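PDB 5DHD: chitinase from Thermococcus kodakarensis KOD1, which hydrolyses chitin, the domain described here being its second chitin-binding domain, which probably holds the enzyme on its polymeric substrate. Local coordinates for residues F3-V13 with L90-W100. Numbering follows the deposited sequence.
With PE3 (3,6,9,12,15,18,21,24,27,30,33,36,39-tridecaoxahentetracontane-1,41-diol), chain D; PE3 (3,6,9,12,15,18,21,24,27,30,33,36,39-tridecaoxahentetracontane-1,41-diol), chain E; PE3 (3,6,9,12,15,18,21,24,27,30,33,36,39-tridecaoxahentetracontane-1,41-diol), chain I; PE3 (3,6,9,12,15,18,21,24,27,30,33,36,39-tridecaoxahentetracontane-1,41-diol), chain G.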
loop_
_atom_site.group_PDB
_atom_site.type_symbol
_atom_site.label_atom_id
_atom_site.label_comp_id
_atom_site.label_asym_id
_atom_site.label_seq_id
_atom_site.Cartn_x
_atom_site.Cartn_y
_atom_site.Cartn_z
ATOM N N PHE A 3 5.636 -0.216 -15.965
ATOM C CA PHE A 3 4.363 0.053 -15.234
ATOM C C PHE A 3 3.272 0.426 -16.233
ATOM O O PHE A 3 3.493 1.235 -17.131
ATOM C CB PHE A 3 4.575 1.174 -14.206
ATOM C CG PHE A 3 5.702 0.905 -13.240
ATOM C CD1 PHE A 3 6.476 1.953 -12.749
ATOM C CD2 PHE A 3 5.995 -0.390 -12.824
ATOM C CE1 PHE A 3 7.523 1.714 -11.860
ATOM C CE2 PHE A 3 7.040 -0.638 -11.938
ATOM C CZ PHE A 3 7.807 0.419 -11.453
ATOM N N VAL A 4 2.095 -0.167 -16.064
ATOM C CA VAL A 4 0.968 0.087 -16.956
ATOM C C VAL A 4 0.376 1.485 -16.813
ATOM O O VAL A 4 0.018 2.120 -17.805
ATOM C CB VAL A 4 -0.158 -0.951 -16.710
ATOM C CG1 VAL A 4 -1.379 -0.638 -17.574
ATOM C CG2 VAL A 4 0.361 -2.345 -17.010
ATOM N N LYS A 5 0.293 1.971 -15.573
ATOM C CA LYS A 5 -0.273 3.282 -15.311
ATOM C C LYS A 5 0.547 4.132 -14.338
ATOM O O LYS A 5 0.115 4.376 -13.198
ATOM C CB LYS A 5 -1.697 3.136 -14.756
ATOM C CG LYS A 5 -2.673 2.433 -15.691
ATOM C CD LYS A 5 -3.200 3.372 -16.763
ATOM C CE LYS A 5 -4.135 4.413 -16.163
ATOM N NZ LYS A 5 -4.627 5.384 -17.181
ATOM N N PRO A 6 1.745 4.578 -14.757
ATOM C CA PRO A 6 2.550 5.397 -13.844
ATOM C C PRO A 6 1.767 6.627 -13.413
ATOM O O PRO A 6 1.159 7.319 -14.220
ATOM C CB PRO A 6 3.820 5.710 -14.646
ATOM C CG PRO A 6 3.404 5.507 -16.076
ATOM C CD PRO A 6 2.440 4.360 -16.042
ATOM N N GLY A 7 1.766 6.877 -12.108
ATOM C CA GLY A 7 1.006 7.995 -11.581
ATOM C C GLY A 7 -0.179 7.533 -10.751
ATOM O O GLY A 7 -0.849 8.343 -10.112
ATOM N N SER A 8 -0.443 6.230 -10.752
ATOM C CA SER A 8 -1.558 5.702 -9.977
ATOM C C SER A 8 -1.200 5.439 -8.513
ATOM O O SER A 8 -2.090 5.248 -7.689
ATOM C CB SER A 8 -2.118 4.427 -10.644
ATOM O OG SER A 8 -1.103 3.497 -10.981
ATOM N N LEU A 9 0.092 5.442 -8.186
ATOM C CA LEU A 9 0.539 5.208 -6.806
ATOM C C LEU A 9 1.330 6.395 -6.244
ATOM O O LEU A 9 2.348 6.790 -6.813
ATOM C CB LEU A 9 1.441 3.974 -6.723
ATOM C CG LEU A 9 2.068 3.621 -5.361
ATOM C CD1 LEU A 9 0.962 3.262 -4.324
ATOM C CD2 LEU A 9 2.998 2.422 -5.545
ATOM N N SER A 10 0.866 6.953 -5.126
ATOM C CA SER A 10 1.550 8.075 -4.468
ATOM C C SER A 10 1.772 7.711 -3.003
ATOM O O SER A 10 0.886 7.197 -2.340
ATOM C CB SER A 10 0.722 9.354 -4.593
ATOM O OG SER A 10 0.680 9.763 -5.950
ATOM N N VAL A 11 2.975 7.989 -2.519
ATOM C CA VAL A 11 3.347 7.613 -1.162
ATOM C C VAL A 11 4.021 8.704 -0.336
ATOM O O VAL A 11 4.959 9.363 -0.801
ATOM C CB VAL A 11 4.329 6.413 -1.205
ATOM C CG1 VAL A 11 4.629 5.889 0.204
ATOM C CG2 VAL A 11 3.758 5.289 -2.090
ATOM N N LYS A 12 3.516 8.908 0.879
ATOM C CA LYS A 12 4.104 9.873 1.814
ATOM C C LYS A 12 4.649 9.052 2.980
ATOM O O LYS A 12 3.950 8.194 3.519
ATOM C CB LYS A 12 3.063 10.857 2.335
ATOM C CG LYS A 12 3.500 11.536 3.625
ATOM C CD LYS A 12 2.320 12.186 4.327
ATOM C CE LYS A 12 2.071 13.524 3.721
ATOM N NZ LYS A 12 0.844 14.247 4.186
ATOM N N VAL A 13 5.895 9.334 3.357
ATOM C CA VAL A 13 6.572 8.618 4.432
ATOM C C VAL A 13 6.906 9.529 5.610
ATOM O O VAL A 13 7.466 10.608 5.425
ATOM C CB VAL A 13 7.896 8.010 3.868
ATOM C CG1 VAL A 13 8.599 7.142 4.898
ATOM C CG2 VAL A 13 7.608 7.185 2.601
ATOM N N LEU A 90 1.524 -1.763 -6.861
ATOM C CA LEU A 90 0.089 -1.599 -7.071
ATOM C C LEU A 90 -0.356 -2.487 -8.226
ATOM O O LEU A 90 0.077 -2.308 -9.367
ATOM C CB LEU A 90 -0.275 -0.151 -7.386
ATOM C CG LEU A 90 -1.723 0.077 -7.874
ATOM C CD1 LEU A 90 -2.748 -0.274 -6.787
ATOM C CD2 LEU A 90 -1.864 1.543 -8.308
ATOM N N TYR A 91 -1.220 -3.445 -7.913
ATOM C CA TYR A 91 -1.757 -4.365 -8.903
ATOM C C TYR A 91 -3.243 -4.138 -9.095
ATOM O O TYR A 91 -3.994 -4.019 -8.128
ATOM C CB TYR A 91 -1.543 -5.822 -8.493
ATOM C CG TYR A 91 -0.124 -6.301 -8.675
ATOM C CD1 TYR A 91 0.315 -6.774 -9.916
ATOM C CD2 TYR A 91 0.795 -6.248 -7.623
ATOM C CE1 TYR A 91 1.644 -7.182 -10.101
ATOM C CE2 TYR A 91 2.130 -6.657 -7.800
ATOM C CZ TYR A 91 2.536 -7.118 -9.041
ATOM O OH TYR A 91 3.836 -7.532 -9.230
ATOM N N VAL A 92 -3.660 -4.066 -10.352
ATOM C CA VAL A 92 -5.064 -3.889 -10.687
ATOM C C VAL A 92 -5.379 -4.904 -11.777
ATOM O O VAL A 92 -4.755 -4.907 -12.841
ATOM C CB VAL A 92 -5.368 -2.469 -11.183
ATOM C CG1 VAL A 92 -6.848 -2.385 -11.649
ATOM C CG2 VAL A 92 -5.106 -1.455 -10.045
ATOM N N ASP A 93 -6.338 -5.778 -11.485
ATOM C CA ASP A 93 -6.752 -6.822 -12.410
ATOM C C ASP A 93 -5.574 -7.667 -12.892
ATOM O O ASP A 93 -5.502 -8.046 -14.063
ATOM C CB ASP A 93 -7.534 -6.210 -13.578
ATOM C CG ASP A 93 -8.839 -5.551 -13.117
ATOM O OD1 ASP A 93 -9.374 -5.977 -12.073
ATOM O OD2 ASP A 93 -9.335 -4.616 -13.782
ATOM N N GLY A 94 -4.650 -7.950 -11.976
ATOM C CA GLY A 94 -3.496 -8.771 -12.297
ATOM C C GLY A 94 -2.313 -8.090 -12.960
ATOM O O GLY A 94 -1.280 -8.726 -13.172
ATOM N N GLN A 95 -2.449 -6.809 -13.294
ATOM C CA GLN A 95 -1.360 -6.082 -13.940
ATOM C C GLN A 95 -0.690 -5.118 -12.972
ATOM O O GLN A 95 -1.352 -4.533 -12.111
ATOM C CB GLN A 95 -1.886 -5.275 -15.119
ATOM C CG GLN A 95 -2.526 -6.099 -16.219
ATOM C CD GLN A 95 -2.856 -5.251 -17.431
ATOM O OE1 GLN A 95 -3.990 -4.804 -17.613
ATOM N NE2 GLN A 95 -1.851 -5.009 -18.264
ATOM N N LEU A 96 0.618 -4.945 -13.129
ATOM C CA LEU A 96 1.367 -4.027 -12.281
ATOM C C LEU A 96 1.180 -2.615 -12.824
ATOM O O LEU A 96 1.772 -2.242 -13.839
ATOM C CB LEU A 96 2.857 -4.399 -12.257
ATOM C CG LEU A 96 3.719 -3.480 -11.369
ATOM C CD1 LEU A 96 3.279 -3.562 -9.918
ATOM C CD2 LEU A 96 5.184 -3.903 -11.478
ATOM N N TRP A 97 0.346 -1.832 -12.150
ATOM C CA TRP A 97 0.069 -0.464 -12.571
ATOM C C TRP A 97 1.156 0.540 -12.208
ATOM O O TRP A 97 1.462 1.439 -12.994
ATOM C CB TRP A 97 -1.267 0.016 -11.988
ATOM C CG TRP A 97 -2.467 -0.352 -12.811
ATOM C CD1 TRP A 97 -2.611 -1.462 -13.606
ATOM C CD2 TRP A 97 -3.681 0.385 -12.911
ATOM N NE1 TRP A 97 -3.853 -1.445 -14.208
ATOM C CE2 TRP A 97 -4.531 -0.326 -13.799
ATOM C CE3 TRP A 97 -4.139 1.577 -12.342
ATOM C CZ2 TRP A 97 -5.815 0.129 -14.128
ATOM C CZ3 TRP A 97 -5.415 2.031 -12.669
ATOM C CH2 TRP A 97 -6.237 1.304 -13.557
ATOM N N ASP A 98 1.742 0.388 -11.024
ATOM C CA ASP A 98 2.761 1.326 -10.579
ATOM C C ASP A 98 3.515 0.691 -9.418
ATOM O O ASP A 98 3.049 -0.280 -8.822
ATOM C CB ASP A 98 2.071 2.636 -10.137
ATOM C CG ASP A 98 2.964 3.869 -10.286
ATOM O OD1 ASP A 98 4.163 3.697 -10.592
ATOM O OD2 ASP A 98 2.454 4.999 -10.103
ATOM N N ALA A 99 4.683 1.236 -9.095
ATOM C CA ALA A 99 5.471 0.705 -7.989
ATOM C C ALA A 99 6.357 1.784 -7.385
ATOM O O ALA A 99 6.726 2.749 -8.058
ATOM C CB ALA A 99 6.299 -0.497 -8.428
ATOM N N TRP A 100 6.688 1.601 -6.110
ATOM C CA TRP A 100 7.510 2.540 -5.358
ATOM C C TRP A 100 8.733 1.805 -4.814
ATOM O O TRP A 100 8.547 0.710 -4.243
ATOM C CB TRP A 100 6.668 3.115 -4.212
ATOM C CG TRP A 100 7.341 4.168 -3.379
ATOM C CD1 TRP A 100 7.439 5.487 -3.670
ATOM C CD2 TRP A 100 7.982 3.987 -2.106
ATOM N NE1 TRP A 100 8.096 6.153 -2.659
ATOM C CE2 TRP A 100 8.446 5.250 -1.690
ATOM C CE3 TRP A 100 8.206 2.881 -1.283
ATOM C CZ2 TRP A 100 9.126 5.444 -0.482
ATOM C CZ3 TRP A 100 8.880 3.070 -0.079
ATOM C CH2 TRP A 100 9.333 4.349 0.310
ATOM O OXT TRP A 100 9.883 2.291 -4.964
HETATM C C42 PE3 D . 0.431 13.943 0.545
HETATM C C41 PE3 D . 1.465 15.046 0.635
HETATM O O40 PE3 D . 1.385 15.632 1.930
HETATM C C39 PE3 D . 2.366 16.660 1.984
HETATM C C38 PE3 D . 2.349 17.341 3.357
HETATM O O37 PE3 D . 2.653 16.403 4.374
HETATM C C36 PE3 D . 2.625 17.060 5.653
HETATM C C35 PE3 D . 2.945 16.048 6.791
HETATM O O34 PE3 D . 1.922 15.023 6.847
HETATM C C33 PE3 D . 2.237 14.075 7.889
HETATM C C32 PE3 D . 1.160 12.968 7.938
HETATM O O31 PE3 D . 0.061 13.235 7.049
HETATM C C30 PE3 D . -0.861 12.167 7.170
HETATM C C29 PE3 D . -2.069 12.387 6.263
HETATM O O28 PE3 D . -1.658 12.363 4.891
HETATM C C27 PE3 D . -2.838 12.540 4.102
HETATM C C26 PE3 D . -2.493 12.487 2.612
HETATM O O25 PE3 D . -1.766 11.297 2.287
HETATM C C24 PE3 D . -1.563 11.350 0.879
HETATM C C23 PE3 D . -0.812 10.130 0.398
HETATM O O22 PE3 D . 0.196 10.464 -0.514
HETATM C C18 PE3 E . 4.244 -10.327 -6.790
HETATM C C17 PE3 E . 3.384 -10.616 -8.013
HETATM O O16 PE3 E . 2.098 -10.093 -7.729
HETATM C C15 PE3 E . 1.183 -10.284 -8.789
HETATM C C14 PE3 E . -0.139 -9.697 -8.332
HETATM O O13 PE3 E . -0.634 -10.579 -7.338
HETATM C C12 PE3 E . -1.849 -10.043 -6.850
HETATM C C11 PE3 E . -2.400 -10.996 -5.795
HETATM O O10 PE3 E . -1.449 -11.292 -4.787
HETATM C C9 PE3 E . -2.134 -12.161 -3.889
HETATM C C8 PE3 E . -1.279 -12.612 -2.712
HETATM O O7 PE3 E . 0.066 -12.816 -3.118
HETATM C C6 PE3 E . 0.765 -13.196 -1.940
HETATM C C5 PE3 E . 2.245 -13.480 -2.209
HETATM O O4 PE3 E . 2.776 -12.526 -3.118
HETATM C C17 PE3 I . -0.058 11.580 -11.359
HETATM O O16 PE3 I . 0.021 12.162 -10.033
HETATM C C15 PE3 I . -0.106 11.118 -9.108
HETATM C C14 PE3 I . -0.042 11.702 -7.731
HETATM O O13 PE3 I . -1.372 11.694 -7.173
HETATM O O31 PE3 G . -4.724 6.831 -13.570
HETATM C C30 PE3 G . -3.648 7.761 -13.716
HETATM C C29 PE3 G . -2.338 6.997 -13.912
HETATM O O HOH W 1 7.097 8.982 -2.306
#
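Asp-98 turns its carboxylate into the bend of residues 5-8, where OD2 accepts two backbone N-H groups, Gly-7 N at 2.8 Å and Leu-9 N at 3.1 Å. The two donors approach from opposite faces of the carboxylate plane, Gly-7 N steeply from above it (51° out) and Leu-9 N on the anti side. With chi1 at -153°, CG stands roughly opposite the backbone N, which carries the carboxylate toward this turn, a type II turn from Lys-5 to Ser-8 whose Lys-5 O accepts both Ser-8 N and Ser-8 OG. Cutting the Asp-98 side chain back to an alanine is likely to leave the amides of Gly-7 and Leu-9 without their common acceptor and the turn less firmly held. Two main-chain bonds fasten residues 4 and 5: Val-4 N to Leu-96 O (3.1 Å) and Lys-5 N to Trp-97 O (2.9 Å).

Among apolar contacts, Lys-5 lies alongside Trp-97, its CG 3.7 Å from the centroid of the six-membered ring, a CH-pi contact over the face; bends at chi2 and chi3 then carry the amine away. The Phe-3 ring lays one face over the Asp-98 to Ala-99 backbone, with CZ 3.5 Å from Ala-99 CB, while Leu-96 CD2 meets its edge. Farther along, Val-11 CB sits over the five-membered ring of Trp-100, 4.1 Å from its centroid, and one water bridges Val-11 O and Trp-100 NE1.

A classic beta bulge, with Trp-97 and Asp-98 set against the single residue Leu-90, interrupts the hairpin of strands 85-92 and 95-99. The N-terminal loop 3-8 and the start of strand 9-15 lie along edge strand 95-99, joining the edges of the four- and five-stranded antiparallel sheets; Tyr-31 meets the Trp-97 ring edge-to-face.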